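Local coordinates for protein alcohol dehydrogenase (Escherichia coli, PDB 5VM2) that is of unknown substrate specificity but probably oxidises CH-OH groups of its substrate with NAD or NADP as acceptor, as a zinc-binding member of the alcohol dehydrogenase family, at residues 3-8 with 58-63; 172-177 with 194-199; 240-245 with 265-270. All blocks are in the same frame, centred on the assembly; numbering follows the deposited sequence.

Overall arrangement
Contact 1 lies on the opposite side of the chain's centre from contacts 2 and 3. Its nearest atoms are about 22 Å from those of contact 2 and about 15 Å from those of contact 3. It sets a loop across an N-terminal strand, with a salt bridge and bridging waters. It is mostly buried, but its salt bridge reaches an exposed glutamate, Glu60; in contacts 2 and 3 none of the touching residues is exposed. Those two belong to one parallel sheet, where strands 171-175 and 238-243 are neighbours. Both rest on backbone ladders and apolar side chains. Contact 2 is wholly apolar between its side chains, whereas contact 3 adds a carboxylate and a water where its strands end.

Contact 1: 3-8 with 58-63; sequences NSKAIL and NQEIGL
Lys5 and Glu60 form the salt bridge of this contact. Lys5 NZ lies 2.7 Å from Glu60 OE1, which it meets nearly along the C-O axis. The two side chains cross at about a right angle. The Lys5 chain bends at chi3 (-74°), which turns CE aside, while Glu60 is extended beyond CG. A water accepts from Lys5 NZ and donates to Glu60 O, so the ammonium group is tied directly to the carboxylate and, through the water, to the backbone carbonyl of Glu60.

One direct backbone bond joins the segments. Leu8 N donates to Ile61 O at 2.8 Å, with an angle of 165° at the hydrogen. The same oxygen receives a CA-H contact from Ile7 CA at 3.3 Å. A second water donates to Leu8 O and Gln59 O and accepts from Ile61 N.

The apolar contacts are looser. Leu8 CB is 4.3 Å from both Ile61 CG2 and Leu63 CD1. Ile7 CG1 lies 3.9 Å from Glu60 CB.

Strand 3-10, which holds residues 3-8, also pairs with strand 13-19. The arrangement is a loop crossing an N-terminal beta hairpin, and residues 58-63 belong to the GroES-like domain of zinc-containing alcohol dehydrogenases.

Contact 2: 172-177 with 194-199; sequences IIILGA and TEIAVV
Strands 171-175 and 195-200 are joined by helix 179-190 in a beta-alpha-beta crossover of the Rossmann fold. Ile172 pairs with Ile196, Ile173 with Ala197, Ile174 with Val198 and Leu175 with Val199, all in parallel register. The short strand axes come within 4.6 Å and are 19° apart.

Five backbone bonds make the ladder. Ile172 N donates to Glu195 O, and Ala197 N to Ile172 O. Ile174 N donates to Ala197 O at 2.7 Å, and Val199 N to Ile174 O. Gly176 N, just past the strand, donates to Val199 O at 2.7 Å; its angle at the hydrogen is 149°, the most bent of the five.

Ile172, Ile174, Ile196 and Val198 share one face of the sheet. Its three isoleucines pack against helix 179-190, where they touch Leu185 and Cys188. Ile196 CG2 lies 4.1 Å from Ile172 CG2 and 3.8 Å from Ile174 CD1. In Ile174, chi2 of 174° extends the chain to carry CD1 there. Ile173, Leu175, Ala197 and Val199 line the other face, where helix 225-232 lies against Ile173, Ala197 and Val199. Leu175 and Val199 run side by side, with Leu175 CD2 3.9 Å from Val199 CB.

Gly176 begins a GxGxxG-type turn, consistent with the dinucleotide-binding loop of such folds. Asp200 OD1 accepts from Ala177 N. Within this turn, Ala177 CB touches Val198 CG1 at 3.7 Å.

Contact 3: 240-245 with 265-270; sequences IVFETA and MIVGTV
Phe242 and Glu243 pair with Met265 and Ile266 as parallel strand neighbours. The short axes approach to 4.8 Å and lie 23° apart. Met265 N donates to Val241 O, Glu243 N to Met265 O and Val267 N to Glu243 O, each at 2.8 Å. The bond from Glu243 N to Met265 O is almost straight at 179°. Val267 itself, whose N closes the ladder, is the centre of an inverse gamma turn.

Phe242 and Met265 point the same way and lie side by side. Met265 CG reaches the ring obliquely, 3.7 Å from Phe242 CE2, and is 3.9 Å from Ile240 CG2. Bends at chi2 (-65°) and chi3 lead the rest of the methionine away. Val267 CG2 comes to the edge of the ring, near its plane, 4.1 Å from Phe242 CD2.

Glu243 is on the other face with Ile266. Its OE2 lies 4.2 Å from Ile266 CG2. A water lies 2.7 Å from Glu243 OE2 and can donate to it or to Gly268 O, in a poorly ordered turn. Glu243 OE1 is hydrogen-bonded to Thr250 OG1.

Phe242 and Val267 pack on helices 145-163 and 179-190, and Met265 on Leu163. Val241 and Phe242 also touch strand 171-175, and Thr244 OG1 is hydrogen-bonded to Leu175 O. The pair thus continues the Rossmann-type sheet from strand 171-175 toward strand 286-290.

Contact 1: 3-8 with 58-63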
ATOM      1  N   ASN A   3       2.529 -10.286 -25.668  1.00 72.80           N
ATOM      2  CA  ASN A   3       2.322 -10.076 -24.246  1.00 64.98           C
ATOM      3  C   ASN A   3       2.467 -11.395 -23.494  1.00 62.31           C
ATOM      4  O   ASN A   3       2.494 -12.479 -24.082  1.00 63.73           O
ATOM      5  CB  ASN A   3       0.934  -9.466 -23.998  1.00 61.52           C
ATOM      6  CG  ASN A   3       0.803  -8.832 -22.632  1.00 57.52           C
ATOM      7  OD1 ASN A   3       1.798  -8.567 -21.959  1.00 57.82           O
ATOM      8  ND2 ASN A   3      -0.431  -8.582 -22.215  1.00 55.90           N
ATOM      9  N   SER A   4       2.574 -11.283 -22.172  1.00 58.48           N
ATOM     10  CA  SER A   4       2.540 -12.431 -21.280  1.00 56.40           C
ATOM     11  C   SER A   4       2.063 -11.952 -19.918  1.00 51.85           C
ATOM     12  O   SER A   4       2.055 -10.753 -19.631  1.00 49.50           O
ATOM     13  CB  SER A   4       3.911 -13.111 -21.170  1.00 57.48           C
ATOM     14  OG  SER A   4       4.789 -12.371 -20.336  1.00 56.40           O
ATOM     15  N   LYS A   5       1.636 -12.898 -19.085  1.00 52.08           N
ATOM     16  CA  LYS A   5       1.242 -12.587 -17.720  1.00 50.35           C
ATOM     17  C   LYS A   5       1.767 -13.662 -16.786  1.00 49.18           C
ATOM     18  O   LYS A   5       1.879 -14.833 -17.161  1.00 52.60           O
ATOM     19  CB  LYS A   5      -0.284 -12.487 -17.534  1.00 53.64           C
ATOM     20  CG  LYS A   5      -1.073 -12.006 -18.728  1.00 57.88           C
ATOM     21  CD  LYS A   5      -2.577 -12.193 -18.515  1.00 60.45           C
ATOM     22  CE  LYS A   5      -2.998 -13.651 -18.629  1.00 63.88           C
ATOM     23  NZ  LYS A   5      -4.483 -13.819 -18.650  1.00 65.54           N
ATOM     24  N   ALA A   6       2.077 -13.253 -15.561  1.00 45.90           N
ATOM     25  CA  ALA A   6       2.386 -14.182 -14.483  1.00 46.78           C
ATOM     26  C   ALA A   6       1.085 -14.581 -13.799  1.00 46.96           C
ATOM     27  O   ALA A   6       0.333 -13.720 -13.330  1.00 45.55           O
ATOM     28  CB  ALA A   6       3.355 -13.556 -13.482  1.00 45.59           C
ATOM     29  N   ILE A   7       0.823 -15.883 -13.740  1.00 49.22           N
ATOM     30  CA  ILE A   7      -0.437 -16.415 -13.240  1.00 49.91           C
ATOM     31  C   ILE A   7      -0.152 -17.290 -12.029  1.00 49.33           C
ATOM     32  O   ILE A   7       0.859 -18.000 -11.988  1.00 49.62           O
ATOM     33  CB  ILE A   7      -1.178 -17.211 -14.339  1.00 56.65           C
ATOM     34  CG1 ILE A   7      -1.951 -16.266 -15.253  1.00 58.34           C
ATOM     35  CG2 ILE A   7      -2.111 -18.255 -13.753  1.00 60.96           C
ATOM     36  CD1 ILE A   7      -1.100 -15.195 -15.837  1.00 58.00           C
ATOM     37  N   LEU A   8      -1.038 -17.227 -11.036  1.00 50.44           N
ATOM     38  CA  LEU A   8      -1.028 -18.180  -9.927  1.00 53.22           C
ATOM     39  C   LEU A   8      -1.696 -19.461 -10.413  1.00 53.78           C
ATOM     40  O   LEU A   8      -2.915 -19.625 -10.340  1.00 54.14           O
ATOM     41  CB  LEU A   8      -1.733 -17.602  -8.706  1.00 56.40           C
ATOM     42  CG  LEU A   8      -1.748 -18.506  -7.472  1.00 59.56           C
ATOM     43  CD1 LEU A   8      -0.389 -18.514  -6.785  1.00 57.09           C
ATOM     44  CD2 LEU A   8      -2.843 -18.078  -6.507  1.00 61.48           C
ATOM     45  N   ASN A  58     -11.066 -22.840 -14.468  1.00 91.28           N
ATOM     46  CA  ASN A  58      -9.648 -22.666 -14.767  1.00 89.77           C
ATOM     47  C   ASN A  58      -9.338 -21.219 -15.129  1.00 83.67           C
ATOM     48  O   ASN A  58      -8.628 -20.948 -16.102  1.00 82.89           O
ATOM     49  CB  ASN A  58      -9.215 -23.610 -15.890  1.00 94.94           C
ATOM     50  CG  ASN A  58     -10.285 -23.788 -16.944  1.00 99.67           C
ATOM     51  OD1 ASN A  58     -10.796 -22.813 -17.495  1.00100.39           O
ATOM     52  ND2 ASN A  58     -10.633 -25.038 -17.231  1.00102.62           N
ATOM     53  N   GLN A  59      -9.869 -20.287 -14.341  1.00 78.89           N
ATOM     54  CA  GLN A  59      -9.572 -18.878 -14.535  1.00 73.30           C
ATOM     55  C   GLN A  59      -8.078 -18.621 -14.366  1.00 68.03           C
ATOM     56  O   GLN A  59      -7.422 -19.208 -13.501  1.00 67.80           O
ATOM     57  CB  GLN A  59     -10.377 -18.041 -13.541  1.00 73.16           C
ATOM     58  CG  GLN A  59      -9.837 -16.649 -13.280  1.00 71.12           C
ATOM     59  CD  GLN A  59     -10.205 -15.671 -14.373  1.00 71.48           C
ATOM     60  OE1 GLN A  59     -11.356 -15.621 -14.814  1.00 74.36           O
ATOM     61  NE2 GLN A  59      -9.232 -14.886 -14.820  1.00 67.75           N
ATOM     62  N   GLU A  60      -7.536 -17.752 -15.216  1.00 63.96           N
ATOM     63  CA  GLU A  60      -6.136 -17.358 -15.125  1.00 59.94           C
ATOM     64  C   GLU A  60      -6.015 -16.255 -14.080  1.00 57.42           C
ATOM     65  O   GLU A  60      -6.422 -15.113 -14.316  1.00 56.04           O
ATOM     66  CB  GLU A  60      -5.619 -16.915 -16.491  1.00 58.09           C
ATOM     67  CG  GLU A  60      -5.623 -18.044 -17.520  1.00 60.91           C
ATOM     68  CD  GLU A  60      -5.253 -17.585 -18.919  1.00 62.06           C
ATOM     69  OE1 GLU A  60      -5.065 -16.368 -19.124  1.00 60.70           O
ATOM     70  OE2 GLU A  60      -5.150 -18.447 -19.818  1.00 65.43           O
ATOM     71  N   ILE A  61      -5.461 -16.600 -12.922  1.00 57.11           N
ATOM     72  CA  ILE A  61      -5.456 -15.721 -11.757  1.00 54.46           C
ATOM     73  C   ILE A  61      -4.199 -14.860 -11.801  1.00 51.74           C
ATOM     74  O   ILE A  61      -3.096 -15.340 -11.528  1.00 51.18           O
ATOM     75  CB  ILE A  61      -5.532 -16.526 -10.456  1.00 55.10           C
ATOM     76  CG1 ILE A  61      -6.815 -17.358 -10.421  1.00 57.23           C
ATOM     77  CG2 ILE A  61      -5.455 -15.606  -9.252  1.00 53.23           C
ATOM     78  CD1 ILE A  61      -6.863 -18.348  -9.281  1.00 58.09           C
ATOM     79  N   GLY A  62      -4.367 -13.581 -12.135  1.00 49.75           N
ATOM     80  CA  GLY A  62      -3.252 -12.660 -12.119  1.00 46.42           C
ATOM     81  C   GLY A  62      -2.958 -12.129 -10.725  1.00 45.42           C
ATOM     82  O   GLY A  62      -3.755 -12.247  -9.794  1.00 46.21           O
ATOM     83  N   LEU A  63      -1.775 -11.534 -10.586  1.00 43.92           N
ATOM     84  CA  LEU A  63      -1.348 -10.965  -9.318  1.00 42.44           C
ATOM     85  C   LEU A  63      -0.620  -9.655  -9.570  1.00 40.20           C
ATOM     86  O   LEU A  63      -0.041  -9.442 -10.641  1.00 38.68           O
ATOM     87  CB  LEU A  63      -0.441 -11.925  -8.535  1.00 43.73           C
ATOM     88  CG  LEU A  63      -1.119 -13.120  -7.866  1.00 47.87           C
ATOM     89  CD1 LEU A  63      -0.090 -13.964  -7.134  1.00 50.33           C
ATOM     90  CD2 LEU A  63      -2.216 -12.661  -6.917  1.00 49.03           C
TER
HETATM   91  O   HOH W   1      -5.117 -13.149 -15.786  0.56 28.69           O
HETATM   92  O   HOH W   2      -0.690 -11.404 -13.744  1.00 45.60           O
HETATM   93  O   HOH W   3      -4.700 -19.436 -12.478  1.00 56.14           O

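Contact 2: 172-177 with 194-199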
ATOM      1  N   ILE A 172       2.383  10.960  18.004  1.00 28.04           N
ATOM      2  CA  ILE A 172       1.964   9.833  17.180  1.00 28.04           C
ATOM      3  C   ILE A 172       2.790   8.604  17.535  1.00 28.77           C
ATOM      4  O   ILE A 172       4.008   8.689  17.734  1.00 24.52           O
ATOM      5  CB  ILE A 172       2.082  10.184  15.683  1.00 30.43           C
ATOM      6  CG1 ILE A 172       1.099  11.313  15.350  1.00 33.33           C
ATOM      7  CG2 ILE A 172       1.816   8.966  14.801  1.00 28.72           C
ATOM      8  CD1 ILE A 172       0.958  11.589  13.892  1.00 37.68           C
ATOM      9  N   ILE A 173       2.109   7.462  17.637  1.00 29.38           N
ATOM     10  CA  ILE A 173       2.740   6.157  17.787  1.00 27.39           C
ATOM     11  C   ILE A 173       2.325   5.314  16.594  1.00 26.08           C
ATOM     12  O   ILE A 173       1.129   5.172  16.317  1.00 27.68           O
ATOM     13  CB  ILE A 173       2.340   5.464  19.096  1.00 26.76           C
ATOM     14  CG1 ILE A 173       2.814   6.270  20.306  1.00 28.15           C
ATOM     15  CG2 ILE A 173       2.920   4.057  19.131  1.00 27.99           C
ATOM     16  CD1 ILE A 173       2.318   5.724  21.628  1.00 29.82           C
ATOM     17  N   ILE A 174       3.304   4.763  15.891  1.00 24.35           N
ATOM     18  CA  ILE A 174       3.063   3.872  14.767  1.00 25.81           C
ATOM     19  C   ILE A 174       3.510   2.475  15.174  1.00 29.68           C
ATOM     20  O   ILE A 174       4.697   2.246  15.447  1.00 31.36           O
ATOM     21  CB  ILE A 174       3.795   4.354  13.509  1.00 23.86           C
ATOM     22  CG1 ILE A 174       3.199   5.696  13.066  1.00 25.85           C
ATOM     23  CG2 ILE A 174       3.695   3.319  12.401  1.00 23.88           C
ATOM     24  CD1 ILE A 174       3.924   6.332  11.941  1.00 24.66           C
ATOM     25  N   LEU A 175       2.559   1.546  15.237  1.00 28.97           N
ATOM     26  CA  LEU A 175       2.855   0.155  15.561  1.00 30.43           C
ATOM     27  C   LEU A 175       3.131  -0.584  14.256  1.00 32.15           C
ATOM     28  O   LEU A 175       2.213  -0.846  13.471  1.00 31.82           O
ATOM     29  CB  LEU A 175       1.701  -0.479  16.332  1.00 32.49           C
ATOM     30  CG  LEU A 175       1.314   0.208  17.646  1.00 31.97           C
ATOM     31  CD1 LEU A 175       0.160  -0.531  18.312  1.00 32.63           C
ATOM     32  CD2 LEU A 175       2.504   0.313  18.589  1.00 30.05           C
ATOM     33  N   GLY A 176       4.400  -0.895  14.013  1.00 30.94           N
ATOM     34  CA  GLY A 176       4.784  -1.563  12.787  1.00 31.08           C
ATOM     35  C   GLY A 176       5.670  -0.691  11.925  1.00 31.61           C
ATOM     36  O   GLY A 176       5.316   0.448  11.605  1.00 32.57           O
ATOM     37  N   ALA A 177       6.836  -1.212  11.561  1.00 30.92           N
ATOM     38  CA  ALA A 177       7.773  -0.520  10.688  1.00 31.09           C
ATOM     39  C   ALA A 177       8.035  -1.329   9.421  1.00 33.07           C
ATOM     40  O   ALA A 177       9.124  -1.257   8.840  1.00 32.72           O
ATOM     41  CB  ALA A 177       9.078  -0.216  11.423  1.00 30.90           C
ATOM     42  N   THR A 194       5.659  16.231  14.612  1.00 32.23           N
ATOM     43  CA  THR A 194       7.055  16.337  15.014  1.00 35.30           C
ATOM     44  C   THR A 194       7.483  15.295  16.039  1.00 35.04           C
ATOM     45  O   THR A 194       8.689  15.139  16.267  1.00 35.41           O
ATOM     46  CB  THR A 194       7.340  17.732  15.591  1.00 39.48           C
ATOM     47  OG1 THR A 194       6.546  17.932  16.767  1.00 40.91           O
ATOM     48  CG2 THR A 194       7.017  18.819  14.569  1.00 41.34           C
ATOM     49  N   GLU A 195       6.542  14.595  16.671  1.00 31.49           N
ATOM     50  CA  GLU A 195       6.850  13.587  17.687  1.00 34.31           C
ATOM     51  C   GLU A 195       6.192  12.290  17.239  1.00 30.81           C
ATOM     52  O   GLU A 195       4.974  12.126  17.367  1.00 29.31           O
ATOM     53  CB  GLU A 195       6.370  14.019  19.074  1.00 40.33           C
ATOM     54  CG  GLU A 195       6.906  15.362  19.539  1.00 48.25           C
ATOM     55  CD  GLU A 195       8.339  15.281  20.022  1.00 54.99           C
ATOM     56  OE1 GLU A 195       8.715  14.240  20.604  1.00 56.14           O
ATOM     57  OE2 GLU A 195       9.090  16.257  19.814  1.00 58.81           O
ATOM     58  N   ILE A 196       6.995  11.379  16.693  1.00 28.64           N
ATOM     59  CA  ILE A 196       6.511  10.126  16.129  1.00 28.79           C
ATOM     60  C   ILE A 196       7.353   8.996  16.696  1.00 30.14           C
ATOM     61  O   ILE A 196       8.556   8.927  16.427  1.00 30.41           O
ATOM     62  CB  ILE A 196       6.591  10.108  14.592  1.00 28.38           C
ATOM     63  CG1 ILE A 196       6.022  11.396  13.992  1.00 32.33           C
ATOM     64  CG2 ILE A 196       5.865   8.898  14.044  1.00 26.76           C
ATOM     65  CD1 ILE A 196       6.154  11.457  12.477  1.00 33.23           C
ATOM     66  N   ALA A 197       6.721   8.100  17.444  1.00 30.78           N
ATOM     67  CA  ALA A 197       7.368   6.886  17.921  1.00 31.42           C
ATOM     68  C   ALA A 197       6.954   5.723  17.031  1.00 30.09           C
ATOM     69  O   ALA A 197       5.787   5.611  16.648  1.00 31.10           O
ATOM     70  CB  ALA A 197       6.999   6.598  19.378  1.00 29.14           C
ATOM     71  N   VAL A 198       7.918   4.875  16.678  1.00 29.77           N
ATOM     72  CA  VAL A 198       7.675   3.728  15.810  1.00 28.63           C
ATOM     73  C   VAL A 198       8.128   2.468  16.536  1.00 28.66           C
ATOM     74  O   VAL A 198       9.255   2.408  17.043  1.00 28.34           O
ATOM     75  CB  VAL A 198       8.400   3.868  14.460  1.00 29.89           C
ATOM     76  CG1 VAL A 198       8.236   2.598  13.641  1.00 30.39           C
ATOM     77  CG2 VAL A 198       7.872   5.075  13.696  1.00 32.49           C
ATOM     78  N   VAL A 199       7.253   1.467  16.571  1.00 29.01           N
ATOM     79  CA  VAL A 199       7.459   0.233  17.318  1.00 30.15           C
ATOM     80  C   VAL A 199       7.499  -0.928  16.336  1.00 30.90           C
ATOM     81  O   VAL A 199       6.600  -1.068  15.499  1.00 29.92           O
ATOM     82  CB  VAL A 199       6.341   0.012  18.354  1.00 30.36           C
ATOM     83  CG1 VAL A 199       6.595  -1.253  19.155  1.00 31.62           C
ATOM     84  CG2 VAL A 199       6.201   1.226  19.266  1.00 31.26           C
TER

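Contact 3: 240-245 with 265-270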
ATOM      1  N   ILE A 240      -2.634  10.001  18.425  1.00 26.33           N
ATOM      2  CA  ILE A 240      -3.027   9.071  17.372  1.00 28.16           C
ATOM      3  C   ILE A 240      -2.128   7.853  17.470  1.00 27.07           C
ATOM      4  O   ILE A 240      -0.907   7.993  17.573  1.00 30.53           O
ATOM      5  CB  ILE A 240      -2.907   9.700  15.968  1.00 28.91           C
ATOM      6  CG1 ILE A 240      -3.717  10.998  15.861  1.00 31.19           C
ATOM      7  CG2 ILE A 240      -3.344   8.706  14.917  1.00 27.85           C
ATOM      8  CD1 ILE A 240      -3.225  11.933  14.760  1.00 32.75           C
ATOM      9  N   VAL A 241      -2.723   6.665  17.448  1.00 28.39           N
ATOM     10  CA  VAL A 241      -1.974   5.420  17.346  1.00 28.35           C
ATOM     11  C   VAL A 241      -2.365   4.767  16.033  1.00 29.31           C
ATOM     12  O   VAL A 241      -3.554   4.513  15.790  1.00 28.00           O
ATOM     13  CB  VAL A 241      -2.245   4.473  18.523  1.00 26.17           C
ATOM     14  CG1 VAL A 241      -1.383   3.218  18.385  1.00 23.73           C
ATOM     15  CG2 VAL A 241      -1.974   5.166  19.850  1.00 27.16           C
ATOM     16  N   PHE A 242      -1.377   4.513  15.187  1.00 28.64           N
ATOM     17  CA  PHE A 242      -1.579   3.779  13.950  1.00 28.54           C
ATOM     18  C   PHE A 242      -1.177   2.328  14.171  1.00 30.25           C
ATOM     19  O   PHE A 242      -0.071   2.052  14.650  1.00 30.43           O
ATOM     20  CB  PHE A 242      -0.751   4.373  12.809  1.00 25.89           C
ATOM     21  CG  PHE A 242      -1.175   5.745  12.399  1.00 27.28           C
ATOM     22  CD1 PHE A 242      -0.612   6.866  12.999  1.00 28.66           C
ATOM     23  CD2 PHE A 242      -2.135   5.921  11.419  1.00 26.90           C
ATOM     24  CE1 PHE A 242      -0.998   8.146  12.618  1.00 28.24           C
ATOM     25  CE2 PHE A 242      -2.530   7.195  11.037  1.00 30.20           C
ATOM     26  CZ  PHE A 242      -1.959   8.309  11.638  1.00 28.88           C
ATOM     27  N   GLU A 243      -2.074   1.410  13.831  1.00 31.87           N
ATOM     28  CA  GLU A 243      -1.765  -0.012  13.792  1.00 33.36           C
ATOM     29  C   GLU A 243      -1.577  -0.408  12.332  1.00 34.82           C
ATOM     30  O   GLU A 243      -2.508  -0.296  11.530  1.00 32.84           O
ATOM     31  CB  GLU A 243      -2.872  -0.832  14.451  1.00 38.87           C
ATOM     32  CG  GLU A 243      -2.440  -2.222  14.875  1.00 47.91           C
ATOM     33  CD  GLU A 243      -2.290  -3.164  13.699  1.00 56.23           C
ATOM     34  OE1 GLU A 243      -1.350  -3.983  13.712  1.00 60.47           O
ATOM     35  OE2 GLU A 243      -3.110  -3.081  12.760  1.00 58.95           O
ATOM     36  N   THR A 244      -0.366  -0.849  11.984  1.00 35.53           N
ATOM     37  CA  THR A 244      -0.005  -1.060  10.589  1.00 40.89           C
ATOM     38  C   THR A 244       0.537  -2.449  10.285  1.00 49.08           C
ATOM     39  O   THR A 244       0.660  -2.789   9.104  1.00 53.26           O
ATOM     40  CB  THR A 244       1.039  -0.025  10.136  1.00 40.44           C
ATOM     41  OG1 THR A 244       2.304  -0.330  10.737  1.00 44.05           O
ATOM     42  CG2 THR A 244       0.624   1.383  10.534  1.00 36.21           C
ATOM     43  N   ALA A 245       0.869  -3.252  11.296  1.00 51.37           N
ATOM     44  CA  ALA A 245       1.416  -4.580  11.053  1.00 58.96           C
ATOM     45  C   ALA A 245       0.339  -5.628  10.810  1.00 64.66           C
ATOM     46  O   ALA A 245       0.646  -6.698  10.275  1.00 69.36           O
ATOM     47  CB  ALA A 245       2.295  -5.013  12.230  1.00 59.83           C
ATOM     48  N   MET A 265      -6.065   4.220  14.604  1.00 27.78           N
ATOM     49  CA  MET A 265      -6.284   3.953  13.189  1.00 27.49           C
ATOM     50  C   MET A 265      -5.769   2.560  12.872  1.00 27.97           C
ATOM     51  O   MET A 265      -4.606   2.253  13.147  1.00 29.02           O
ATOM     52  CB  MET A 265      -5.562   4.973  12.305  1.00 26.75           C
ATOM     53  CG  MET A 265      -5.661   6.416  12.757  1.00 28.28           C
ATOM     54  SD  MET A 265      -7.330   7.065  12.707  1.00 29.82           S
ATOM     55  CE  MET A 265      -7.764   6.889  10.974  1.00 31.20           C
ATOM     56  N   ILE A 266      -6.624   1.733  12.291  1.00 29.05           N
ATOM     57  CA  ILE A 266      -6.259   0.387  11.875  1.00 31.91           C
ATOM     58  C   ILE A 266      -6.032   0.439  10.370  1.00 33.04           C
ATOM     59  O   ILE A 266      -6.983   0.482   9.580  1.00 33.03           O
ATOM     60  CB  ILE A 266      -7.330  -0.630  12.261  1.00 34.52           C
ATOM     61  CG1 ILE A 266      -7.477  -0.658  13.780  1.00 34.35           C
ATOM     62  CG2 ILE A 266      -6.984  -1.995  11.714  1.00 35.76           C
ATOM     63  CD1 ILE A 266      -8.673  -1.416  14.237  1.00 39.93           C
ATOM     64  N   VAL A 267      -4.763   0.438   9.974  1.00 31.07           N
ATOM     65  CA  VAL A 267      -4.388   0.620   8.576  1.00 39.11           C
ATOM     66  C   VAL A 267      -4.374  -0.770   7.945  1.00 50.52           C
ATOM     67  O   VAL A 267      -3.351  -1.452   7.900  1.00 48.42           O
ATOM     68  CB  VAL A 267      -3.058   1.347   8.437  1.00 37.86           C
ATOM     69  CG1 VAL A 267      -2.615   1.365   6.989  1.00 34.61           C
ATOM     70  CG2 VAL A 267      -3.198   2.764   8.975  1.00 36.78           C
ATOM     71  N   GLY A 268      -5.546  -1.196   7.478  1.00 66.67           N
ATOM     72  CA  GLY A 268      -5.689  -2.437   6.747  1.00 76.81           C
ATOM     73  C   GLY A 268      -5.811  -3.666   7.633  1.00 85.02           C
ATOM     74  O   GLY A 268      -5.606  -3.636   8.848  1.00 84.15           O
ATOM     75  N   THR A 269      -6.199  -4.771   6.988  1.00 88.34           N
ATOM     76  CA  THR A 269      -5.974  -6.137   7.461  1.00 91.61           C
ATOM     77  C   THR A 269      -6.698  -6.515   8.755  1.00 92.41           C
ATOM     78  O   THR A 269      -7.912  -6.318   8.877  1.00 91.55           O
ATOM     79  CB  THR A 269      -4.468  -6.378   7.623  1.00 89.82           C
ATOM     80  OG1 THR A 269      -3.985  -5.669   8.770  1.00 84.34           O
ATOM     81  CG2 THR A 269      -3.709  -5.913   6.379  1.00 89.45           C
ATOM     82  N   VAL A 270      -5.948  -7.075   9.707  1.00 94.35           N
ATOM     83  CA  VAL A 270      -6.444  -7.716  10.929  1.00 95.49           C
ATOM     84  C   VAL A 270      -7.305  -8.918  10.554  1.00104.01           C
ATOM     85  O   VAL A 270      -8.542  -8.842  10.613  1.00104.46           O
ATOM     86  CB  VAL A 270      -7.211  -6.731  11.828  1.00 87.73           C
ATOM     87  CG1 VAL A 270      -7.378  -7.313  13.224  1.00 87.29           C
ATOM     88  CG2 VAL A 270      -6.469  -5.422  11.913  1.00 79.89           C
TER
HETATM   89  O   HOH W   4      -3.382  -3.376  10.104  1.00 48.32           O